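Local coordinates for outer membrane protein OMP121 (Bacteroides thetaiotaomicron, PDB 5FQ8), which probably imports a nutrient across the outer membrane as a TonB-dependent receptor, a beta-barrel closed by an internal plug domain, at residues G70-S75 / D822-G827; R89-L94 / M759-F764. All blocks are in the same frame, centred on the assembly; numbering follows the deposited sequence.

Contact 1 of 2, residues G70-S75 / D822-G827; sequences GVQISS and DIRQGG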
loop_
_atom_site.group_PDB
_atom_site.type_symbol
_atom_site.label_atom_id
_atom_site.label_comp_id
_atom_site.label_asym_id
_atom_site.label_seq_id
_atom_site.Cartn_x
_atom_site.Cartn_y
_atom_site.Cartn_z
ATOM N N GLY B 70 -4.033 -35.772 28.499
ATOM C CA GLY B 70 -5.098 -35.105 27.776
ATOM C C GLY B 70 -4.797 -33.698 27.323
ATOM O O GLY B 70 -5.703 -33.028 26.821
ATOM N N VAL B 71 -3.567 -33.227 27.492
ATOM C CA VAL B 71 -3.181 -31.870 27.140
ATOM C C VAL B 71 -2.061 -31.983 26.114
ATOM O O VAL B 71 -0.898 -32.217 26.459
ATOM C CB VAL B 71 -2.756 -31.051 28.363
ATOM C CG1 VAL B 71 -2.385 -29.641 27.943
ATOM C CG2 VAL B 71 -3.878 -31.001 29.370
ATOM N N GLN B 72 -2.411 -31.816 24.848
ATOM C CA GLN B 72 -1.488 -32.040 23.739
ATOM C C GLN B 72 -0.816 -30.719 23.409
ATOM O O GLN B 72 -1.412 -29.848 22.777
ATOM C CB GLN B 72 -2.244 -32.620 22.550
ATOM C CG GLN B 72 -1.487 -32.672 21.243
ATOM C CD GLN B 72 -2.373 -33.130 20.102
ATOM O OE1 GLN B 72 -3.043 -34.140 20.199
ATOM N NE2 GLN B 72 -2.394 -32.370 19.024
ATOM N N ILE B 73 0.426 -30.562 23.841
ATOM C CA ILE B 73 1.150 -29.308 23.707
ATOM C C ILE B 73 2.269 -29.507 22.708
ATOM O O ILE B 73 3.050 -30.450 22.827
ATOM C CB ILE B 73 1.691 -28.830 25.062
ATOM C CG1 ILE B 73 0.536 -28.448 25.966
ATOM C CG2 ILE B 73 2.667 -27.681 24.888
ATOM C CD1 ILE B 73 0.953 -28.242 27.362
ATOM N N SER B 74 2.341 -28.626 21.722
ATOM C CA SER B 74 3.341 -28.747 20.673
ATOM C C SER B 74 3.757 -27.367 20.195
ATOM O O SER B 74 2.961 -26.426 20.203
ATOM C CB SER B 74 2.820 -29.568 19.493
ATOM O OG SER B 74 2.458 -30.877 19.872
ATOM N N SER B 75 5.009 -27.256 19.786
ATOM C CA SER B 75 5.508 -26.024 19.206
ATOM C C SER B 75 5.376 -26.083 17.698
ATOM O O SER B 75 5.483 -27.148 17.094
ATOM C CB SER B 75 6.961 -25.822 19.583
ATOM O OG SER B 75 7.737 -26.864 19.029
ATOM N N ASP B 822 8.727 -37.839 25.963
ATOM C CA ASP B 822 7.448 -37.631 25.305
ATOM C C ASP B 822 7.263 -38.762 24.320
ATOM O O ASP B 822 8.179 -39.072 23.556
ATOM C CB ASP B 822 7.402 -36.285 24.589
ATOM C CG ASP B 822 6.017 -35.704 24.538
ATOM O OD1 ASP B 822 5.045 -36.480 24.497
ATOM O OD2 ASP B 822 5.905 -34.464 24.547
ATOM N N ILE B 823 6.105 -39.404 24.361
ATOM C CA ILE B 823 5.848 -40.535 23.486
ATOM C C ILE B 823 4.475 -40.380 22.868
ATOM O O ILE B 823 3.462 -40.474 23.567
ATOM C CB ILE B 823 5.959 -41.876 24.212
ATOM C CG1 ILE B 823 7.385 -42.089 24.683
ATOM C CG2 ILE B 823 5.573 -42.989 23.282
ATOM C CD1 ILE B 823 7.590 -41.688 26.086
ATOM N N ARG B 824 4.440 -40.153 21.563
ATOM C CA ARG B 824 3.203 -39.967 20.822
ATOM C C ARG B 824 3.265 -40.886 19.626
ATOM O O ARG B 824 4.247 -40.857 18.879
ATOM C CB ARG B 824 3.024 -38.517 20.367
ATOM C CG ARG B 824 3.448 -37.492 21.395
ATOM C CD ARG B 824 3.129 -36.096 20.975
ATOM N NE ARG B 824 3.501 -35.194 22.040
ATOM C CZ ARG B 824 3.251 -33.899 22.049
ATOM N NH1 ARG B 824 2.613 -33.340 21.037
ATOM N NH2 ARG B 824 3.639 -33.170 23.078
ATOM N N GLN B 825 2.228 -41.696 19.452
ATOM C CA GLN B 825 2.245 -42.768 18.477
ATOM C C GLN B 825 0.976 -42.726 17.655
ATOM O O GLN B 825 -0.126 -42.701 18.211
ATOM C CB GLN B 825 2.376 -44.132 19.159
ATOM C CG GLN B 825 3.718 -44.369 19.798
ATOM C CD GLN B 825 4.796 -44.710 18.790
ATOM O OE1 GLN B 825 4.501 -45.218 17.710
ATOM N NE2 GLN B 825 6.056 -44.432 19.138
ATOM N N GLY B 826 1.135 -42.739 16.345
ATOM C CA GLY B 826 -0.001 -42.871 15.466
ATOM C C GLY B 826 -0.327 -41.580 14.734
ATOM O O GLY B 826 -0.033 -40.473 15.189
ATOM N N GLY B 827 -0.952 -41.742 13.579
ATOM C CA GLY B 827 -1.339 -40.622 12.761
ATOM C C GLY B 827 -0.340 -40.335 11.664
ATOM O O GLY B 827 0.676 -41.010 11.495
#

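Contact 2 of 2, residues R89-L94 / M759-F764; sequences RGVSSL and MPVGVF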
loop_
_atom_site.group_PDB
_atom_site.type_symbol
_atom_site.label_atom_id
_atom_site.label_comp_id
_atom_site.label_asym_id
_atom_site.label_seq_id
_atom_site.Cartn_x
_atom_site.Cartn_y
_atom_site.Cartn_z
ATOM N N ARG B 89 -8.216 -32.555 25.049
ATOM C CA ARG B 89 -9.216 -33.560 24.714
ATOM C C ARG B 89 -9.677 -33.406 23.268
ATOM O O ARG B 89 -10.869 -33.357 22.965
ATOM C CB ARG B 89 -10.385 -33.514 25.701
ATOM C CG ARG B 89 -9.986 -34.023 27.076
ATOM C CD ARG B 89 -11.115 -34.017 28.079
ATOM N NE ARG B 89 -10.720 -34.609 29.351
ATOM C CZ ARG B 89 -11.529 -34.735 30.395
ATOM N NH1 ARG B 89 -12.774 -34.313 30.317
ATOM N NH2 ARG B 89 -11.094 -35.283 31.516
ATOM N N GLY B 90 -8.704 -33.327 22.369
ATOM C CA GLY B 90 -8.970 -33.317 20.945
ATOM C C GLY B 90 -9.550 -32.016 20.413
ATOM O O GLY B 90 -9.752 -31.030 21.115
ATOM N N VAL B 91 -9.825 -32.047 19.117
ATOM C CA VAL B 91 -10.369 -30.909 18.389
ATOM C C VAL B 91 -11.886 -30.976 18.431
ATOM O O VAL B 91 -12.481 -31.966 18.011
ATOM C CB VAL B 91 -9.862 -30.895 16.943
ATOM C CG1 VAL B 91 -10.656 -29.943 16.126
ATOM C CG2 VAL B 91 -8.408 -30.536 16.896
ATOM N N SER B 92 -12.519 -29.936 18.946
ATOM C CA SER B 92 -13.960 -29.830 18.833
ATOM C C SER B 92 -14.380 -28.850 17.759
ATOM O O SER B 92 -15.393 -29.064 17.092
ATOM C CB SER B 92 -14.563 -29.394 20.158
ATOM O OG SER B 92 -14.151 -30.261 21.188
ATOM N N SER B 93 -13.618 -27.780 17.578
ATOM C CA SER B 93 -13.963 -26.725 16.636
ATOM C C SER B 93 -13.419 -27.113 15.271
ATOM O O SER B 93 -12.208 -27.284 15.106
ATOM C CB SER B 93 -13.390 -25.391 17.115
ATOM O OG SER B 93 -13.932 -24.280 16.419
ATOM N N LEU B 94 -14.308 -27.287 14.294
ATOM C CA LEU B 94 -13.825 -27.744 13.002
ATOM C C LEU B 94 -13.057 -26.654 12.293
ATOM O O LEU B 94 -12.169 -26.945 11.498
ATOM C CB LEU B 94 -14.973 -28.232 12.143
ATOM C CG LEU B 94 -14.600 -29.449 11.329
ATOM C CD1 LEU B 94 -14.021 -30.464 12.261
ATOM C CD2 LEU B 94 -15.840 -29.982 10.674
ATOM N N MET B 759 -16.050 -40.416 10.305
ATOM C CA MET B 759 -14.614 -40.610 10.378
ATOM C C MET B 759 -13.998 -39.619 11.354
ATOM O O MET B 759 -14.636 -38.632 11.732
ATOM C CB MET B 759 -13.987 -40.438 8.986
ATOM C CG MET B 759 -14.713 -41.154 7.875
ATOM S SD MET B 759 -13.613 -41.542 6.529
ATOM C CE MET B 759 -12.378 -42.483 7.382
ATOM N N PRO B 760 -12.765 -39.853 11.786
ATOM C CA PRO B 760 -12.146 -38.933 12.736
ATOM C C PRO B 760 -11.871 -37.589 12.098
ATOM O O PRO B 760 -11.858 -37.440 10.879
ATOM C CB PRO B 760 -10.839 -39.639 13.116
ATOM C CG PRO B 760 -11.019 -41.025 12.764
ATOM C CD PRO B 760 -11.914 -41.029 11.562
ATOM N N VAL B 761 -11.646 -36.595 12.952
ATOM C CA VAL B 761 -11.272 -35.283 12.453
ATOM C C VAL B 761 -9.935 -35.372 11.751
ATOM O O VAL B 761 -8.985 -35.964 12.270
ATOM C CB VAL B 761 -11.220 -34.269 13.596
ATOM C CG1 VAL B 761 -10.386 -33.119 13.187
ATOM C CG2 VAL B 761 -12.592 -33.791 13.926
ATOM N N GLY B 762 -9.856 -34.801 10.560
ATOM C CA GLY B 762 -8.587 -34.698 9.874
ATOM C C GLY B 762 -8.227 -35.877 9.007
ATOM O O GLY B 762 -7.082 -36.313 9.024
ATOM N N VAL B 763 -9.174 -36.387 8.223
ATOM C CA VAL B 763 -8.892 -37.500 7.329
ATOM C C VAL B 763 -8.098 -37.018 6.130
ATOM O O VAL B 763 -8.389 -35.967 5.558
ATOM C CB VAL B 763 -10.202 -38.158 6.887
ATOM C CG1 VAL B 763 -9.917 -39.243 5.885
ATOM C CG2 VAL B 763 -10.905 -38.722 8.078
ATOM N N PHE B 764 -7.088 -37.785 5.737
ATOM C CA PHE B 764 -6.270 -37.462 4.574
ATOM C C PHE B 764 -6.694 -38.290 3.378
ATOM O O PHE B 764 -6.978 -39.480 3.511
ATOM C CB PHE B 764 -4.797 -37.736 4.822
ATOM C CG PHE B 764 -4.088 -36.657 5.545
ATOM C CD1 PHE B 764 -3.481 -35.637 4.855
ATOM C CD2 PHE B 764 -4.001 -36.683 6.913
ATOM C CE1 PHE B 764 -2.810 -34.660 5.509
ATOM C CE2 PHE B 764 -3.324 -35.726 7.575
ATOM C CZ PHE B 764 -2.723 -34.699 6.871
#

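Contact 1 of 2, residues G70-S75 / D822-G827
Arg824 reaches from strand 815-825 to strand 71-75, where the Ile73 carbonyl and the Ser74 hydroxyl meet the edge of its guanidinium group. Arg824 NH2 points almost straight at the carbonyl oxygen of Ile73, with an NH2 to O distance of 2.8 Å and an N-H...O angle of 170°, and that oxygen lies in the guanidinium plane. The donor is tilted modestly from the plane of the carbonyl group. Arg824 NH1 turns to the hydroxyl of Ser74, 2.7 Å from NH1 to OG along a more bent line, with OG somewhat off the guanidinium plane; a weak second bond runs from NH1 to the Ile73 oxygen. The Ser74 hydroxyl is brought to this side of the strand because OG stands anti to its own carbonyl carbon (chi1 -60°). Gln72 CG lies 4.2 Å from Arg824 NH1, a loose contact, with the amide plane turned 42° from the guanidinium. In a TonB-dependent receptor this is a plug-to-wall contact: strand 71-75 belongs to the plug, strand 815-825 to the surrounding barrel, and the two short strand axes run nearly at right angles, about 10.7 Å apart. An arginine extended from CG to NE spans that gap. Behind it, Asp822, on the same barrel strand, takes the guanidinium side-on in a salt bridge. Arg824 NE meets Asp822 OD1 at 3.2 Å in a nearly straight bond from above the carboxylate plane. Arg824 NH2 approaches Asp822 OD2 at 3.0 Å on the syn side but tilted from that plane, and so serves both aspartate and plug carbonyl. Asp822 OD2 also forms a salt bridge with Arg908 of barrel strand 899-915, and strand 71-75 pairs with strand 84-88.

Contact 2 of 2, residues R89-L94 / M759-F764
Val91 and Val761 bring two pieces of backbone together, their CA atoms 7.4 Å apart: a plug loop, 89-94, that follows strand 84-88, and the chain at the corner at Gly762, next to strand 763-766. Val761 is the shared partner, with one methyl group for each of two plug residues. Its CG2 meets CD1 of Leu94 at 4.0 Å, and Val761 CG1 faces CG1 of Val91 at 4.3 Å. With CG1 anti to the backbone N (chi1 159°) and CG2 anti to the carbonyl carbon, the fork of Val761 opens toward the loop. Val91 also directs its CB at the opposing segment. Leu94 starts out across the line between the segments, but its end swings closer and delivers CD1; the side chains of Leu94 and Val761 then lie alongside one another, pointing opposite ways. The contact between the segments is wholly apolar, and all three touching residues are buried. Ile697 of barrel strand 697-712 packs against both Leu94 and Val761, extending the hydrophobic patch into the wall, and Leu960 lies against Val91. Polar backbone groups at its margin find partners nearby: Asn699 ND2 donates to the carbonyl oxygen of Val91, and Asn799 ND2 to that of Val761. Strand 763-766 belongs to a four-stranded antiparallel sheet, in which it lies beside 752-756. Because that sheet lies in the long excursion between barrel strands 716-731 and 802-812, the contact is plain packing of a plug loop against a folded inter-strand connection, within the plug-in-barrel fold of TonB-dependent receptors.

Both contacts join the plug to later parts of the chain, and they lie about 15 Å apart between centres. Contact 1 is partly buried and polar, a charged side chain of the barrel wall gripping a plug strand; contact 2 is fully buried and apolar, a plug loop meeting the connection between two barrel strands. The surfaces they bury are similar. The plug segments are directly coupled: Gly70 O and Arg89 N lie 3.1 Å apart in a probable hydrogen bond, at the end of the pairing of 71-75 with 84-88. Along the chain, contact 2 is nested within the loop closed by contact 1. Arg89 adds further plug-to-wall salt bridges, to Glu647, Glu649 and Glu703.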